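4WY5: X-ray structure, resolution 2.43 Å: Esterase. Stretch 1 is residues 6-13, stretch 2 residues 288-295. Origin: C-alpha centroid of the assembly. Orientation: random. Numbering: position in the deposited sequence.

Stretch 1, residues 6-13: PPIHPVYA
Stretch 2, residues 288-295: LGAVHGFI

Residues 6-13 enter as an extended segment (Pro 7 -60/147, Ile 8 -118/158, His 9 -62/138) and turn into a helix at Pro 10. They pack against residues 288-295 of the same chain, burying 310 Å² in total. Ile 8 CA lies nearest Gly 289 CA, at 4.3 Å, and Tyr 12 CA nearest Val 291 CA, at 7.0 Å.

One direct hydrogen bond joins the backbones: His 9 N donates to Gly 289 O (3.1 Å, 161°). Gly 289 O also receives a CA-H...O contact from Ile 8 CA (3.5 Å) and lies at the ring edge of Tyr 12, 3.5 Å from Tyr 12 CD2, so three contacts converge on one carbonyl. Gly 289 adopts phi/psi 87/0, where a CB would be jammed against the preceding carbonyl oxygen; Gly 289 CA approaches Pro 7 O to 3.7 Å.

The helix start is secured locally. His 9 (chi1 t, chi2 -73°) is the N-cap, His 9 ND1 accepting from Val 11 N at 3.1 Å, while His 9 O accepts from Tyr 12 N (2.8 Å) and Ala 13 N (3.1 Å).

Apolar packing centres on Tyr 12, whose CA-to-CB bond points toward the second stretch (chi1 m, chi2 -39°). Tyr 12 CG lies 3.8 Å from Val 291 CG2, Tyr 12 CE2 4.2 Å from Ala 290 CB, and Tyr 12 CZ 3.8 Å from Phe 294 CB. Ala 290 (-105/160) points its CA-to-CB bond away; that of Val 291 (-119/169, chi1 m) points toward the first stretch, and Val 291 CG1 meets Ile 8 CG2 at 3.8 Å, with Ile 8 in the p, t rotamer.

Beyond Val 291, a type II turn through His 292 (-58/141) and Gly 293 (81/11) leads to Phe 294 (-66/-16, chi1 p, chi2 93°). There a water bridges the stretches, its O 2.6 Å from Tyr 12 OH and donating to Phe 294 O at 2.9 Å.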

# COMPACT_ATOMS: atom_id res chain seq x y z
N PRO A 6 -16.51 1.21 -10.68
CA PRO A 6 -16.56 0.89 -9.23
C PRO A 6 -16.96 2.09 -8.35
O PRO A 6 -16.86 3.24 -8.78
CB PRO A 6 -15.12 0.45 -8.91
CG PRO A 6 -14.28 1.07 -9.97
CD PRO A 6 -15.14 1.03 -11.21
N PRO A 7 -17.41 1.80 -7.12
CA PRO A 7 -17.69 2.84 -6.11
C PRO A 7 -16.46 3.70 -5.73
O PRO A 7 -15.31 3.21 -5.72
CB PRO A 7 -18.16 2.03 -4.88
CG PRO A 7 -18.63 0.70 -5.42
CD PRO A 7 -17.80 0.45 -6.66
N ILE A 8 -16.72 4.97 -5.42
CA ILE A 8 -15.71 5.84 -4.83
C ILE A 8 -16.18 6.28 -3.44
O ILE A 8 -17.39 6.27 -3.16
CB ILE A 8 -15.43 7.09 -5.72
CG1 ILE A 8 -16.70 7.93 -5.90
CG2 ILE A 8 -14.87 6.68 -7.07
CD1 ILE A 8 -16.49 9.24 -6.66
N HIS A 9 -15.25 6.70 -2.58
CA HIS A 9 -15.61 7.17 -1.23
C HIS A 9 -16.52 8.41 -1.31
O HIS A 9 -16.31 9.31 -2.13
CB HIS A 9 -14.34 7.47 -0.43
CG HIS A 9 -14.56 7.65 1.04
ND1 HIS A 9 -15.17 8.78 1.56
CD2 HIS A 9 -14.25 6.87 2.10
CE1 HIS A 9 -15.22 8.67 2.88
NE2 HIS A 9 -14.68 7.52 3.24
N PRO A 10 -17.56 8.44 -0.46
CA PRO A 10 -18.54 9.54 -0.41
C PRO A 10 -17.91 10.94 -0.38
O PRO A 10 -18.46 11.85 -0.98
CB PRO A 10 -19.31 9.27 0.89
CG PRO A 10 -19.26 7.78 1.04
CD PRO A 10 -17.94 7.34 0.45
N VAL A 11 -16.77 11.10 0.30
CA VAL A 11 -16.09 12.40 0.33
C VAL A 11 -15.66 12.84 -1.07
O VAL A 11 -15.76 14.02 -1.40
CB VAL A 11 -14.86 12.36 1.27
CG1 VAL A 11 -13.88 13.48 0.95
CG2 VAL A 11 -15.30 12.45 2.73
N TYR A 12 -15.22 11.90 -1.91
CA TYR A 12 -14.77 12.22 -3.27
C TYR A 12 -15.98 12.49 -4.15
O TYR A 12 -15.95 13.36 -5.04
CB TYR A 12 -13.93 11.09 -3.88
CG TYR A 12 -12.71 10.76 -3.04
CD1 TYR A 12 -11.98 11.78 -2.42
CD2 TYR A 12 -12.35 9.45 -2.80
CE1 TYR A 12 -10.88 11.49 -1.62
CE2 TYR A 12 -11.26 9.14 -2.00
CZ TYR A 12 -10.53 10.16 -1.41
OH TYR A 12 -9.44 9.86 -0.61
N ALA A 13 -17.06 11.75 -3.91
CA ALA A 13 -18.29 11.97 -4.66
C ALA A 13 -18.90 13.33 -4.34
O ALA A 13 -19.37 14.04 -5.24
CB ALA A 13 -19.30 10.86 -4.39
N LEU A 288 -7.82 1.37 -3.92
CA LEU A 288 -9.25 1.18 -4.19
C LEU A 288 -10.15 2.27 -3.59
O LEU A 288 -9.96 2.69 -2.44
CB LEU A 288 -9.71 -0.18 -3.67
CG LEU A 288 -9.67 -1.42 -4.59
CD1 LEU A 288 -8.45 -1.49 -5.48
CD2 LEU A 288 -9.77 -2.70 -3.78
N GLY A 289 -11.13 2.72 -4.37
CA GLY A 289 -12.09 3.72 -3.94
C GLY A 289 -11.67 5.18 -4.13
O GLY A 289 -12.43 6.09 -3.77
N ALA A 290 -10.47 5.41 -4.67
CA ALA A 290 -9.93 6.77 -4.74
C ALA A 290 -9.98 7.37 -6.15
O ALA A 290 -10.07 6.65 -7.14
CB ALA A 290 -8.49 6.81 -4.22
N VAL A 291 -9.91 8.70 -6.21
CA VAL A 291 -9.93 9.43 -7.47
C VAL A 291 -8.62 10.20 -7.56
O VAL A 291 -7.89 10.31 -6.57
CB VAL A 291 -11.13 10.39 -7.55
CG1 VAL A 291 -12.44 9.63 -7.46
CG2 VAL A 291 -11.06 11.40 -6.43
N HIS A 292 -8.33 10.76 -8.73
CA HIS A 292 -7.12 11.57 -8.93
C HIS A 292 -7.04 12.77 -7.97
O HIS A 292 -8.05 13.40 -7.66
CB HIS A 292 -7.05 12.06 -10.39
CG HIS A 292 -5.78 12.77 -10.73
ND1 HIS A 292 -4.62 12.09 -11.06
CD2 HIS A 292 -5.47 14.08 -10.77
CE1 HIS A 292 -3.66 12.96 -11.31
NE2 HIS A 292 -4.14 14.17 -11.14
N GLY A 293 -5.83 13.06 -7.48
CA GLY A 293 -5.56 14.22 -6.63
C GLY A 293 -5.88 14.10 -5.14
O GLY A 293 -5.77 15.10 -4.41
N PHE A 294 -6.19 12.89 -4.66
CA PHE A 294 -6.82 12.77 -3.34
C PHE A 294 -5.94 13.20 -2.18
O PHE A 294 -6.44 13.49 -1.10
CB PHE A 294 -7.33 11.33 -3.10
CG PHE A 294 -6.24 10.28 -2.94
CD1 PHE A 294 -5.75 9.93 -1.67
CD2 PHE A 294 -5.75 9.59 -4.06
CE1 PHE A 294 -4.76 8.92 -1.53
CE2 PHE A 294 -4.76 8.60 -3.94
CZ PHE A 294 -4.27 8.26 -2.67
N ILE A 295 -4.64 13.32 -2.39
CA ILE A 295 -3.76 13.66 -1.29
C ILE A 295 -3.99 15.09 -0.80
O ILE A 295 -3.68 15.39 0.36
CB ILE A 295 -2.25 13.45 -1.66
CG1 ILE A 295 -1.43 13.06 -0.43
CG2 ILE A 295 -1.64 14.69 -2.28
CD1 ILE A 295 -1.76 11.67 0.11
O HOH W 1 -8.02 11.72 0.51